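Aminotransferase (Streptomyces pactum, PDB 4ZM4) belongs to the class-III aminotransferases of the pyridoxal-phosphate-dependent clan and binds pyridoxal-5'-phosphate and the ligand P3B. Local coordinates at residues 339-344 with 427-432; 369-374 with 419-424; 354-359 with 441-446. The protein carries 1 engineered substitution. All coordinates share one frame; numbering follows the deposited sequence.

Interaction 1 (339-344 with 427-432)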
ATOM      1  N   GLU B 339      -0.605  -9.941 -28.587  1.00 26.31           N
ATOM      2  CA  GLU B 339      -1.823  -9.823 -29.384  1.00 25.92           C
ATOM      3  C   GLU B 339      -2.176 -11.154 -30.048  1.00 25.36           C
ATOM      4  O   GLU B 339      -3.354 -11.559 -30.030  1.00 24.79           O
ATOM      5  CB  GLU B 339      -1.693  -8.671 -30.399  1.00 25.08           C
ATOM      6  CG  GLU B 339      -2.801  -8.588 -31.452  1.00 26.97           C
ATOM      7  CD  GLU B 339      -4.208  -8.470 -30.899  1.00 25.16           C
ATOM      8  OE1 GLU B 339      -4.387  -7.883 -29.810  1.00 26.05           O
ATOM      9  OE2 GLU B 339      -5.141  -8.938 -31.573  1.00 24.92           O
ATOM     10  N   ASP B 340      -1.175 -11.848 -30.596  1.00 25.13           N
ATOM     11  CA  ASP B 340      -1.393 -13.196 -31.184  1.00 25.42           C
ATOM     12  C   ASP B 340      -1.873 -14.195 -30.131  1.00 25.19           C
ATOM     13  O   ASP B 340      -2.763 -15.000 -30.389  1.00 23.82           O
ATOM     14  CB  ASP B 340      -0.116 -13.769 -31.829  1.00 26.28           C
ATOM     15  CG  ASP B 340       0.407 -12.917 -32.989  1.00 28.20           C
ATOM     16  OD1 ASP B 340      -0.347 -12.097 -33.554  1.00 28.12           O
ATOM     17  OD2 ASP B 340       1.602 -13.067 -33.333  1.00 30.82           O
ATOM     18  N   THR B 341      -1.250 -14.150 -28.948  1.00 25.98           N
ATOM     19  CA  THR B 341      -1.677 -14.967 -27.824  1.00 26.30           C
ATOM     20  C   THR B 341      -3.170 -14.762 -27.499  1.00 24.64           C
ATOM     21  O   THR B 341      -3.920 -15.718 -27.371  1.00 24.99           O
ATOM     22  CB  THR B 341      -0.825 -14.687 -26.576  1.00 26.32           C
ATOM     23  OG1 THR B 341       0.532 -15.035 -26.844  1.00 26.99           O
ATOM     24  CG2 THR B 341      -1.316 -15.524 -25.389  1.00 26.38           C
ATOM     25  N   GLY B 342      -3.577 -13.511 -27.391  1.00 25.26           N
ATOM     26  CA  GLY B 342      -4.957 -13.167 -27.084  1.00 26.33           C
ATOM     27  C   GLY B 342      -5.918 -13.569 -28.183  1.00 25.46           C
ATOM     28  O   GLY B 342      -7.010 -14.076 -27.907  1.00 26.43           O
ATOM     29  N   GLN B 343      -5.511 -13.366 -29.423  1.00 26.21           N
ATOM     30  CA  GLN B 343      -6.345 -13.722 -30.545  1.00 25.07           C
ATOM     31  C   GLN B 343      -6.570 -15.212 -30.528  1.00 25.70           C
ATOM     32  O   GLN B 343      -7.697 -15.692 -30.736  1.00 24.98           O
ATOM     33  CB  GLN B 343      -5.698 -13.292 -31.873  1.00 24.55           C
ATOM     34  CG  GLN B 343      -6.598 -13.477 -33.096  1.00 23.77           C
ATOM     35  CD  GLN B 343      -7.728 -12.479 -33.142  1.00 25.10           C
ATOM     36  OE1 GLN B 343      -8.887 -12.815 -32.926  1.00 26.39           O
ATOM     37  NE2 GLN B 343      -7.395 -11.229 -33.431  1.00 27.86           N
ATOM     38  N   TYR B 344      -5.494 -15.969 -30.328  1.00 26.96           N
ATOM     39  CA  TYR B 344      -5.617 -17.417 -30.327  1.00 28.36           C
ATOM     40  C   TYR B 344      -6.528 -17.891 -29.193  1.00 27.42           C
ATOM     41  O   TYR B 344      -7.286 -18.846 -29.374  1.00 28.78           O
ATOM     42  CB  TYR B 344      -4.246 -18.093 -30.267  1.00 31.81           C
ATOM     43  CG  TYR B 344      -4.306 -19.592 -30.544  1.00 34.09           C
ATOM     44  CD1 TYR B 344      -4.765 -20.075 -31.772  1.00 35.53           C
ATOM     45  CD2 TYR B 344      -3.901 -20.512 -29.588  1.00 32.89           C
ATOM     46  CE1 TYR B 344      -4.829 -21.434 -32.035  1.00 36.15           C
ATOM     47  CE2 TYR B 344      -3.936 -21.863 -29.844  1.00 35.28           C
ATOM     48  CZ  TYR B 344      -4.400 -22.322 -31.073  1.00 36.89           C
ATOM     49  OH  TYR B 344      -4.434 -23.676 -31.328  1.00 37.03           O
ATOM     50  N   HIS B 427       1.231 -18.296 -21.515  1.00 24.25           N
ATOM     51  CA  HIS B 427       0.062 -18.951 -22.114  1.00 23.27           C
ATOM     52  C   HIS B 427       0.340 -19.218 -23.608  1.00 23.10           C
ATOM     53  O   HIS B 427      -0.131 -18.505 -24.474  1.00 21.60           O
ATOM     54  CB  HIS B 427      -1.178 -18.111 -21.943  1.00 23.21           C
ATOM     55  CG  HIS B 427      -1.653 -18.036 -20.524  1.00 24.95           C
ATOM     56  ND1 HIS B 427      -1.188 -17.097 -19.633  1.00 24.43           N
ATOM     57  CD2 HIS B 427      -2.561 -18.777 -19.849  1.00 24.40           C
ATOM     58  CE1 HIS B 427      -1.787 -17.266 -18.467  1.00 24.63           C
ATOM     59  NE2 HIS B 427      -2.610 -18.285 -18.569  1.00 25.10           N
ATOM     60  N   THR B 428       1.155 -20.244 -23.860  1.00 23.48           N
ATOM     61  CA  THR B 428       1.594 -20.644 -25.214  1.00 24.51           C
ATOM     62  C   THR B 428       0.425 -21.299 -25.930  1.00 25.29           C
ATOM     63  O   THR B 428      -0.632 -21.496 -25.336  1.00 24.30           O
ATOM     64  CB  THR B 428       2.720 -21.688 -25.131  1.00 22.04           C
ATOM     65  OG1 THR B 428       2.218 -22.846 -24.477  1.00 19.32           O
ATOM     66  CG2 THR B 428       3.918 -21.172 -24.342  1.00 22.75           C
ATOM     67  N   ARG B 429       0.611 -21.637 -27.196  1.00 29.19           N
ATOM     68  CA  ARG B 429      -0.420 -22.381 -27.938  1.00 34.28           C
ATOM     69  C   ARG B 429      -0.810 -23.693 -27.257  1.00 30.49           C
ATOM     70  O   ARG B 429      -1.994 -24.011 -27.186  1.00 31.48           O
ATOM     71  CB  ARG B 429      -0.001 -22.678 -29.390  1.00 40.44           C
ATOM     72  CG  ARG B 429      -0.511 -21.662 -30.417  1.00 48.35           C
ATOM     73  CD  ARG B 429       0.580 -20.734 -30.943  1.00 54.72           C
ATOM     74  NE  ARG B 429       0.034 -19.485 -31.469  1.00 59.31           N
ATOM     75  CZ  ARG B 429       0.001 -18.315 -30.827  1.00 61.59           C
ATOM     76  NH1 ARG B 429       0.490 -18.175 -29.586  1.00 54.48           N
ATOM     77  NH2 ARG B 429      -0.529 -17.264 -31.447  1.00 66.83           N
ATOM     78  N   ASP B 430       0.160 -24.455 -26.771  1.00 29.79           N
ATOM     79  CA  ASP B 430      -0.163 -25.758 -26.195  1.00 31.59           C
ATOM     80  C   ASP B 430      -1.034 -25.578 -24.946  1.00 30.30           C
ATOM     81  O   ASP B 430      -1.989 -26.327 -24.750  1.00 28.91           O
ATOM     82  CB  ASP B 430       1.094 -26.575 -25.834  1.00 35.14           C
ATOM     83  CG  ASP B 430       1.912 -27.027 -27.072  1.00 36.79           C
ATOM     84  OD1 ASP B 430       3.086 -27.414 -26.878  1.00 36.26           O
ATOM     85  OD2 ASP B 430       1.388 -27.052 -28.215  1.00 36.77           O
ATOM     86  N   VAL B 431      -0.693 -24.584 -24.110  1.00 28.48           N
ATOM     87  CA  VAL B 431      -1.458 -24.259 -22.900  1.00 25.53           C
ATOM     88  C   VAL B 431      -2.918 -23.928 -23.247  1.00 25.24           C
ATOM     89  O   VAL B 431      -3.839 -24.488 -22.676  1.00 23.25           O
ATOM     90  CB  VAL B 431      -0.830 -23.084 -22.122  1.00 23.94           C
ATOM     91  CG1 VAL B 431      -1.800 -22.572 -21.069  1.00 24.69           C
ATOM     92  CG2 VAL B 431       0.474 -23.501 -21.472  1.00 23.24           C
ATOM     93  N   ILE B 432      -3.091 -23.062 -24.237  1.00 25.38           N
ATOM     94  CA  ILE B 432      -4.401 -22.658 -24.686  1.00 26.26           C
ATOM     95  C   ILE B 432      -5.177 -23.836 -25.272  1.00 26.88           C
ATOM     96  O   ILE B 432      -6.390 -23.921 -25.094  1.00 27.28           O
ATOM     97  CB  ILE B 432      -4.268 -21.504 -25.711  1.00 29.86           C
ATOM     98  CG1 ILE B 432      -3.723 -20.245 -24.999  1.00 30.19           C
ATOM     99  CG2 ILE B 432      -5.594 -21.210 -26.392  1.00 28.52           C
ATOM    100  CD1 ILE B 432      -3.133 -19.193 -25.900  1.00 28.92           C
TER
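The N-terminal half of helix 334-355 lies beside the first turn of helix 429-444, the backbones coming nearest at Thr341 and Thr428, whose CA atoms are 7.1 Å apart. This is helix-to-helix packing in the C-terminal part of a class-III aminotransferase, made where the second helix begins: Thr428 is its N-cap, and its OG1 accepts a weak capping bond from Val431 N.

Tyr344 and Arg429 carry much of the contact. With CG anti to the backbone N (chi1 -168°), the tyrosine ring reaches across to helix 429-444, where Arg429 CG sits over one face in a CH-pi contact, 3.9 Å from the ring centroid. The phenol hydroxyl is hydrogen-bonded to Asp433, one turn further along the same helix, so the ring is held at its tip as well as over its face. Ile432 meets the CD2 side of the ring, its CG2 3.7 Å from Tyr344 CD2, while its CD1 lies at the ring edge.

Beyond CG the arginine chain bends at chi2 and runs back toward helix 334-355. Its guanidinium plane is only 11° from that of the tyrosine ring, yet what it covers is Tyr344 CB. NH2 gives a weak, bent hydrogen bond to Asp340 O (3.4 Å), a carbonyl already used by Tyr344 N within the helix. The Asp340 carboxylate is not in contact with the guanidinium, although their opposite charges may attract at this range. Deeper in, the methyl CG2 of Thr341, anti to its own backbone N, abuts His427 O at 3.3 Å.

Interaction 2 (369-374 with 419-424)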
ATOM      1  N   MET B 369      -9.005  -9.736 -21.210  1.00 28.55           N
ATOM      2  CA  MET B 369     -10.047 -10.533 -21.847  1.00 27.70           C
ATOM      3  C   MET B 369     -11.190 -10.877 -20.860  1.00 26.26           C
ATOM      4  O   MET B 369     -10.917 -11.392 -19.768  1.00 29.27           O
ATOM      5  CB  MET B 369      -9.392 -11.813 -22.365  1.00 29.27           C
ATOM      6  CG  MET B 369     -10.244 -12.663 -23.256  1.00 31.05           C
ATOM      7  SD  MET B 369      -9.204 -13.954 -23.984  1.00 33.12           S
ATOM      8  CE  MET B 369     -10.537 -14.871 -24.772  1.00 28.07           C
ATOM      9  N   SER B 370     -12.441 -10.632 -21.269  1.00 24.17           N
ATOM     10  CA  SER B 370     -13.646 -11.089 -20.503  1.00 23.68           C
ATOM     11  C   SER B 370     -14.375 -12.187 -21.290  1.00 23.66           C
ATOM     12  O   SER B 370     -14.508 -12.107 -22.514  1.00 24.33           O
ATOM     13  CB  SER B 370     -14.642 -10.018 -19.963  1.00 21.60           C
ATOM     14  OG  SER B 370     -15.292  -9.271 -20.959  1.00 21.11           O
ATOM     15  N   VAL B 371     -14.816 -13.199 -20.554  1.00 24.60           N
ATOM     16  CA  VAL B 371     -15.546 -14.346 -21.085  1.00 25.62           C
ATOM     17  C   VAL B 371     -16.739 -14.617 -20.180  1.00 26.19           C
ATOM     18  O   VAL B 371     -16.570 -15.017 -19.037  1.00 28.23           O
ATOM     19  CB  VAL B 371     -14.674 -15.632 -21.141  1.00 26.69           C
ATOM     20  CG1 VAL B 371     -15.502 -16.827 -21.604  1.00 29.59           C
ATOM     21  CG2 VAL B 371     -13.488 -15.443 -22.064  1.00 24.10           C
ATOM     22  N   ALA B 372     -17.939 -14.386 -20.706  1.00 27.72           N
ATOM     23  CA  ALA B 372     -19.154 -14.481 -19.951  1.00 28.09           C
ATOM     24  C   ALA B 372     -20.178 -15.332 -20.691  1.00 29.34           C
ATOM     25  O   ALA B 372     -20.474 -15.101 -21.847  1.00 30.71           O
ATOM     26  CB  ALA B 372     -19.712 -13.079 -19.688  1.00 29.65           C
ATOM     27  N   LEU B 373     -20.745 -16.281 -19.969  1.00 28.96           N
ATOM     28  CA  LEU B 373     -21.772 -17.160 -20.445  1.00 30.99           C
ATOM     29  C   LEU B 373     -23.094 -16.401 -20.398  1.00 29.91           C
ATOM     30  O   LEU B 373     -23.442 -15.811 -19.374  1.00 31.60           O
ATOM     31  CB  LEU B 373     -21.809 -18.372 -19.517  1.00 35.60           C
ATOM     32  CG  LEU B 373     -22.491 -19.679 -19.841  1.00 40.35           C
ATOM     33  CD1 LEU B 373     -21.970 -20.297 -21.112  1.00 42.65           C
ATOM     34  CD2 LEU B 373     -22.223 -20.630 -18.695  1.00 45.85           C
ATOM     35  N   LEU B 374     -23.831 -16.401 -21.509  1.00 28.82           N
ATOM     36  CA  LEU B 374     -25.053 -15.610 -21.632  1.00 26.86           C
ATOM     37  C   LEU B 374     -26.332 -16.388 -21.331  1.00 26.23           C
ATOM     38  O   LEU B 374     -26.377 -17.599 -21.446  1.00 27.98           O
ATOM     39  CB  LEU B 374     -25.136 -15.013 -23.041  1.00 26.06           C
ATOM     40  CG  LEU B 374     -23.949 -14.178 -23.499  1.00 26.45           C
ATOM     41  CD1 LEU B 374     -24.216 -13.564 -24.855  1.00 27.08           C
ATOM     42  CD2 LEU B 374     -23.619 -13.077 -22.495  1.00 27.68           C
ATOM     43  N   GLU B 419     -15.266 -10.431 -14.089  1.00 19.52           N
ATOM     44  CA  GLU B 419     -13.857 -10.320 -13.751  1.00 21.80           C
ATOM     45  C   GLU B 419     -12.975 -10.858 -14.891  1.00 21.18           C
ATOM     46  O   GLU B 419     -13.115 -11.993 -15.305  1.00 19.68           O
ATOM     47  CB  GLU B 419     -13.562 -11.073 -12.468  1.00 25.63           C
ATOM     48  CG  GLU B 419     -14.209 -10.446 -11.238  1.00 28.22           C
ATOM     49  CD  GLU B 419     -13.597  -9.122 -10.865  1.00 29.56           C
ATOM     50  OE1 GLU B 419     -12.509  -8.771 -11.372  1.00 33.57           O
ATOM     51  OE2 GLU B 419     -14.220  -8.396 -10.071  1.00 38.45           O
ATOM     52  N   PRO B 420     -12.047 -10.037 -15.385  1.00 21.32           N
ATOM     53  CA  PRO B 420     -11.308 -10.428 -16.575  1.00 21.52           C
ATOM     54  C   PRO B 420     -10.279 -11.564 -16.366  1.00 21.05           C
ATOM     55  O   PRO B 420      -9.899 -11.863 -15.230  1.00 21.81           O
ATOM     56  CB  PRO B 420     -10.616  -9.124 -16.982  1.00 21.44           C
ATOM     57  CG  PRO B 420     -10.430  -8.377 -15.707  1.00 21.91           C
ATOM     58  CD  PRO B 420     -11.609  -8.727 -14.853  1.00 21.57           C
ATOM     59  N   TRP B 421      -9.910 -12.220 -17.471  1.00 19.91           N
ATOM     60  CA  TRP B 421      -8.709 -13.064 -17.584  1.00 19.95           C
ATOM     61  C   TRP B 421      -7.514 -12.173 -17.935  1.00 21.43           C
ATOM     62  O   TRP B 421      -7.641 -11.212 -18.726  1.00 23.23           O
ATOM     63  CB  TRP B 421      -8.873 -14.050 -18.761  1.00 19.98           C
ATOM     64  CG  TRP B 421     -10.008 -15.047 -18.667  1.00 19.44           C
ATOM     65  CD1 TRP B 421     -10.989 -15.103 -17.727  1.00 20.28           C
ATOM     66  CD2 TRP B 421     -10.287 -16.104 -19.594  1.00 20.72           C
ATOM     67  NE1 TRP B 421     -11.847 -16.131 -18.005  1.00 19.83           N
ATOM     68  CE2 TRP B 421     -11.425 -16.771 -19.137  1.00 21.14           C
ATOM     69  CE3 TRP B 421      -9.668 -16.557 -20.768  1.00 20.69           C
ATOM     70  CZ2 TRP B 421     -11.967 -17.868 -19.818  1.00 22.02           C
ATOM     71  CZ3 TRP B 421     -10.207 -17.622 -21.436  1.00 20.93           C
ATOM     72  CH2 TRP B 421     -11.329 -18.282 -20.959  1.00 21.95           C
ATOM     73  N   PHE B 422      -6.346 -12.522 -17.424  1.00 21.93           N
ATOM     74  CA  PHE B 422      -5.102 -11.784 -17.680  1.00 21.41           C
ATOM     75  C   PHE B 422      -4.035 -12.693 -18.291  1.00 22.01           C
ATOM     76  O   PHE B 422      -3.202 -13.271 -17.581  1.00 21.04           O
ATOM     77  CB  PHE B 422      -4.567 -11.213 -16.367  1.00 21.49           C
ATOM     78  CG  PHE B 422      -5.431 -10.138 -15.786  1.00 21.97           C
ATOM     79  CD1 PHE B 422      -6.401 -10.440 -14.866  1.00 20.93           C
ATOM     80  CD2 PHE B 422      -5.262  -8.809 -16.157  1.00 21.41           C
ATOM     81  CE1 PHE B 422      -7.154  -9.440 -14.291  1.00 21.65           C
ATOM     82  CE2 PHE B 422      -6.038  -7.825 -15.596  1.00 19.72           C
ATOM     83  CZ  PHE B 422      -6.987  -8.135 -14.664  1.00 19.21           C
ATOM     84  N   LEU B 423      -4.031 -12.813 -19.619  1.00 24.24           N
ATOM     85  CA  LEU B 423      -3.070 -13.734 -20.291  1.00 23.11           C
ATOM     86  C   LEU B 423      -1.624 -13.206 -20.230  1.00 22.53           C
ATOM     87  O   LEU B 423      -1.389 -12.031 -19.956  1.00 23.41           O
ATOM     88  CB  LEU B 423      -3.497 -14.032 -21.728  1.00 23.36           C
ATOM     89  CG  LEU B 423      -4.971 -14.403 -21.940  1.00 23.09           C
ATOM     90  CD1 LEU B 423      -5.224 -14.727 -23.398  1.00 24.66           C
ATOM     91  CD2 LEU B 423      -5.403 -15.577 -21.072  1.00 22.07           C
ATOM     92  N   SER B 424      -0.685 -14.100 -20.486  1.00 23.54           N
ATOM     93  CA  SER B 424       0.736 -13.841 -20.320  1.00 23.64           C
ATOM     94  C   SER B 424       1.492 -14.578 -21.399  1.00 23.17           C
ATOM     95  O   SER B 424       0.910 -15.375 -22.134  1.00 23.00           O
ATOM     96  CB  SER B 424       1.211 -14.339 -18.967  1.00 24.51           C
ATOM     97  OG  SER B 424       1.432 -15.738 -19.000  1.00 25.09           O
TER
HETATM   98  O   HOH W   1     -14.480 -12.880 -17.591  1.00 18.91           O
HETATM   99  O   HOH W   2     -14.849 -15.736 -17.139  1.00 22.78           O
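Trp421 N is held by one hydrogen bond, to Met369 O at 2.6 Å, the shortest between the segments, and the donor lies nearly along the C=O axis. The return bond, from Met369 N to Trp421 O, is longer at 3.2 Å and more bent, although it approaches in the carbonyl plane. Together they make Met369 and Trp421 an antiparallel hydrogen-bonded pair, by which the short strand 421-422 adds to strand 368-373 as an outer strand of a three-stranded antiparallel sheet, with 360-365 on the other side.

Further along, a water takes the place of a direct bond between the strands, accepting from Val371 N and lying 2.8 Å from Glu419 O. A second accepts the N-H of Trp421 NE1 and donates to Val371 O at 2.7 Å. The indole is thus tethered at its nitrogen while Val371 CG2 presses on one face of its six-membered ring, 3.7 Å from the centroid and 12° off the normal.

Met369 and Trp421 point to the same side of the sheet and run side by side. The extended methionine brings SD obliquely to the indole, 4.2 Å from Trp421 CE3, a Met-aromatic contact, and also to Leu423 CD1. Met345 of helix 334-355 packs against all three side chains, whereas Glu419 touches the bound P3B.

Interaction 3 (354-359 with 441-446)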
ATOM      1  N   ALA B 354     -19.183 -22.325 -29.341  1.00 30.71           N
ATOM      2  CA  ALA B 354     -20.014 -22.482 -30.538  1.00 31.35           C
ATOM      3  C   ALA B 354     -20.353 -23.949 -30.745  1.00 32.32           C
ATOM      4  O   ALA B 354     -21.512 -24.299 -30.938  1.00 34.54           O
ATOM      5  CB  ALA B 354     -19.324 -21.899 -31.781  1.00 27.99           C
ATOM      6  N   THR B 355     -19.336 -24.797 -30.716  1.00 35.10           N
ATOM      7  CA  THR B 355     -19.517 -26.239 -30.881  1.00 38.02           C
ATOM      8  C   THR B 355     -20.503 -26.817 -29.864  1.00 38.77           C
ATOM      9  O   THR B 355     -21.275 -27.720 -30.175  1.00 41.01           O
ATOM     10  CB  THR B 355     -18.157 -26.960 -30.779  1.00 36.57           C
ATOM     11  OG1 THR B 355     -17.275 -26.454 -31.791  1.00 38.03           O
ATOM     12  CG2 THR B 355     -18.307 -28.457 -30.966  1.00 35.27           C
ATOM     13  N   GLU B 356     -20.459 -26.303 -28.646  1.00 45.57           N
ATOM     14  CA  GLU B 356     -21.395 -26.702 -27.588  1.00 46.35           C
ATOM     15  C   GLU B 356     -22.727 -25.971 -27.663  1.00 47.40           C
ATOM     16  O   GLU B 356     -23.629 -26.267 -26.891  1.00 59.01           O
ATOM     17  CB  GLU B 356     -20.754 -26.473 -26.210  1.00 47.50           C
ATOM     18  CG  GLU B 356     -19.509 -27.340 -26.014  1.00 52.42           C
ATOM     19  CD  GLU B 356     -19.776 -28.813 -26.223  1.00 53.78           C
ATOM     20  OE1 GLU B 356     -20.797 -29.311 -25.685  1.00 56.69           O
ATOM     21  OE2 GLU B 356     -18.970 -29.459 -26.928  1.00 51.35           O
ATOM     22  N   LYS B 357     -22.843 -25.000 -28.557  1.00 45.99           N
ATOM     23  CA  LYS B 357     -24.058 -24.200 -28.693  1.00 45.71           C
ATOM     24  C   LYS B 357     -24.429 -23.461 -27.390  1.00 42.21           C
ATOM     25  O   LYS B 357     -25.607 -23.342 -27.041  1.00 39.22           O
ATOM     26  CB  LYS B 357     -25.215 -25.062 -29.212  1.00 49.99           C
ATOM     27  CG  LYS B 357     -24.849 -25.852 -30.458  1.00 57.67           C
ATOM     28  CD  LYS B 357     -26.052 -26.522 -31.105  1.00 66.34           C
ATOM     29  CE  LYS B 357     -25.632 -27.420 -32.271  1.00 72.07           C
ATOM     30  NZ  LYS B 357     -26.785 -27.815 -33.130  1.00 72.91           N
ATOM     31  N   ARG B 358     -23.413 -22.936 -26.705  1.00 37.27           N
ATOM     32  CA  ARG B 358     -23.594 -22.070 -25.552  1.00 35.46           C
ATOM     33  C   ARG B 358     -23.317 -20.643 -25.985  1.00 33.76           C
ATOM     34  O   ARG B 358     -22.194 -20.346 -26.386  1.00 32.63           O
ATOM     35  CB  ARG B 358     -22.598 -22.435 -24.447  1.00 36.43           C
ATOM     36  CG  ARG B 358     -22.799 -23.812 -23.865  1.00 36.93           C
ATOM     37  CD  ARG B 358     -23.992 -23.818 -22.934  1.00 37.83           C
ATOM     38  NE  ARG B 358     -24.133 -25.088 -22.233  1.00 36.57           N
ATOM     39  CZ  ARG B 358     -25.079 -25.323 -21.337  1.00 34.78           C
ATOM     40  NH1 ARG B 358     -25.962 -24.383 -21.018  1.00 32.95           N
ATOM     41  NH2 ARG B 358     -25.150 -26.503 -20.766  1.00 37.10           N
ATOM     42  N   PRO B 359     -24.319 -19.751 -25.899  1.00 33.49           N
ATOM     43  CA  PRO B 359     -23.990 -18.371 -26.199  1.00 32.24           C
ATOM     44  C   PRO B 359     -23.011 -17.782 -25.174  1.00 32.64           C
ATOM     45  O   PRO B 359     -23.076 -18.076 -23.974  1.00 33.32           O
ATOM     46  CB  PRO B 359     -25.344 -17.657 -26.186  1.00 34.55           C
ATOM     47  CG  PRO B 359     -26.274 -18.553 -25.445  1.00 35.25           C
ATOM     48  CD  PRO B 359     -25.758 -19.948 -25.644  1.00 35.34           C
ATOM     49  N   ARG B 441     -14.843 -29.942 -21.729  1.00 40.26           N
ATOM     50  CA  ARG B 441     -15.259 -30.927 -20.735  1.00 41.68           C
ATOM     51  C   ARG B 441     -16.163 -30.306 -19.661  1.00 42.83           C
ATOM     52  O   ARG B 441     -17.171 -30.895 -19.279  1.00 45.22           O
ATOM     53  CB  ARG B 441     -14.025 -31.606 -20.116  1.00 42.35           C
ATOM     54  CG  ARG B 441     -13.726 -32.979 -20.718  1.00 42.55           C
ATOM     55  CD  ARG B 441     -12.251 -33.326 -20.899  1.00 40.42           C
ATOM     56  NE  ARG B 441     -11.394 -32.722 -19.884  1.00 38.65           N
ATOM     57  CZ  ARG B 441     -10.183 -32.205 -20.118  1.00 38.85           C
ATOM     58  NH1 ARG B 441      -9.651 -32.212 -21.341  1.00 39.08           N
ATOM     59  NH2 ARG B 441      -9.493 -31.663 -19.114  1.00 39.10           N
ATOM     60  N   SER B 442     -15.847 -29.087 -19.230  1.00 41.40           N
ATOM     61  CA  SER B 442     -16.640 -28.416 -18.214  1.00 38.31           C
ATOM     62  C   SER B 442     -18.031 -28.037 -18.733  1.00 36.07           C
ATOM     63  O   SER B 442     -19.019 -28.105 -17.993  1.00 35.75           O
ATOM     64  CB  SER B 442     -15.901 -27.173 -17.696  1.00 40.65           C
ATOM     65  OG  SER B 442     -14.591 -27.522 -17.272  1.00 40.37           O
ATOM     66  N   LEU B 443     -18.126 -27.620 -19.988  1.00 34.49           N
ATOM     67  CA  LEU B 443     -19.433 -27.224 -20.536  1.00 36.48           C
ATOM     68  C   LEU B 443     -20.346 -28.434 -20.647  1.00 39.63           C
ATOM     69  O   LEU B 443     -21.540 -28.325 -20.435  1.00 41.53           O
ATOM     70  CB  LEU B 443     -19.303 -26.523 -21.902  1.00 33.53           C
ATOM     71  CG  LEU B 443     -18.739 -25.111 -21.934  1.00 31.19           C
ATOM     72  CD1 LEU B 443     -18.388 -24.727 -23.363  1.00 30.44           C
ATOM     73  CD2 LEU B 443     -19.688 -24.089 -21.319  1.00 30.98           C
ATOM     74  N   VAL B 444     -19.778 -29.583 -20.987  1.00 46.36           N
ATOM     75  CA  VAL B 444     -20.571 -30.804 -21.144  1.00 47.52           C
ATOM     76  C   VAL B 444     -21.194 -31.199 -19.795  1.00 47.09           C
ATOM     77  O   VAL B 444     -22.301 -31.743 -19.766  1.00 52.01           O
ATOM     78  CB  VAL B 444     -19.746 -31.940 -21.811  1.00 49.16           C
ATOM     79  CG1 VAL B 444     -20.546 -33.232 -21.900  1.00 49.67           C
ATOM     80  CG2 VAL B 444     -19.301 -31.529 -23.213  1.00 48.71           C
ATOM     81  N   GLY B 445     -20.520 -30.868 -18.688  1.00 46.10           N
ATOM     82  CA  GLY B 445     -21.057 -31.102 -17.339  1.00 42.14           C
ATOM     83  C   GLY B 445     -22.062 -30.059 -16.836  1.00 40.18           C
ATOM     84  O   GLY B 445     -22.579 -30.161 -15.723  1.00 38.16           O
ATOM     85  N   LEU B 446     -22.319 -29.038 -17.643  1.00 38.25           N
ATOM     86  CA  LEU B 446     -23.148 -27.906 -17.225  1.00 36.91           C
ATOM     87  C   LEU B 446     -24.628 -28.255 -17.329  1.00 37.91           C
ATOM     88  O   LEU B 446     -25.446 -27.618 -16.692  1.00 36.00           O
ATOM     89  CB  LEU B 446     -22.817 -26.673 -18.077  1.00 34.38           C
ATOM     90  CG  LEU B 446     -23.085 -25.267 -17.536  1.00 34.72           C
ATOM     91  CD1 LEU B 446     -22.307 -24.980 -16.265  1.00 33.90           C
ATOM     92  CD2 LEU B 446     -22.740 -24.223 -18.579  1.00 32.85           C
TER
HETATM   93  O   HOH W   3     -22.897 -27.485 -22.347  1.00 24.11           O
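Helix 334-355 ends close to the last turn of helix 429-444, with Glu356 CA 7.3 Å from Leu443 CA. A Schellman motif turns the first chain out of its helix: Lys357 takes positive phi (59°), and its N bonds back to Ala354 O. The turn lets Glu356 and Arg358, on either side of Lys357, both point at the other segment.

Leu443 receives the aliphatic parts of both. Its CD1 lies 3.9 Å from Glu356 CG, and its CD2 lies 4.0 Å from Arg358 CG as the two side chains slide past each other in opposite directions. The glutamate chain, bent at chi2, carries OE1 to Val444 CG2.

Arg358 also bends at chi2 (-76°), then runs straight, so that its guanidinium rests against Leu446, whose CD2 sits over the centre of one face, 3.8 Å above the plane. Leu373 of strand 368-373 touches both Arg358 and Leu446. At the guanidinium edge a water accepts from Arg358 NE at 2.7 Å and donates to Leu443 O, a carbonyl that also takes the N-H of Leu446. No direct hydrogen bond crosses between the segments. The contact is surface packing of a Schellman-capped helix end against the C-terminal helix of a class-III aminotransferase.

How the interactions relate
Interactions 1 and 3 join the same two helices, 334-355 and 429-444, at sites whose centres lie 21 Å apart; the helices run alongside each other, and their segments alternate along the chain. Interaction 2 is nested within the loop that each of them closes, and ties strand 368-373 to strand 421-422, which shortly precedes helix 429-444. It touches both neighbours: Leu423 packs on Gly342 of interaction 1, about 14 Å away between centres, and Leu373 packs on Leu446 of interaction 3, about 16 Å away. The small antiparallel sheet and the helix pair thus form one continuous packed unit, reaching from the P3B pocket at Glu419 to the last modelled residues of the chain.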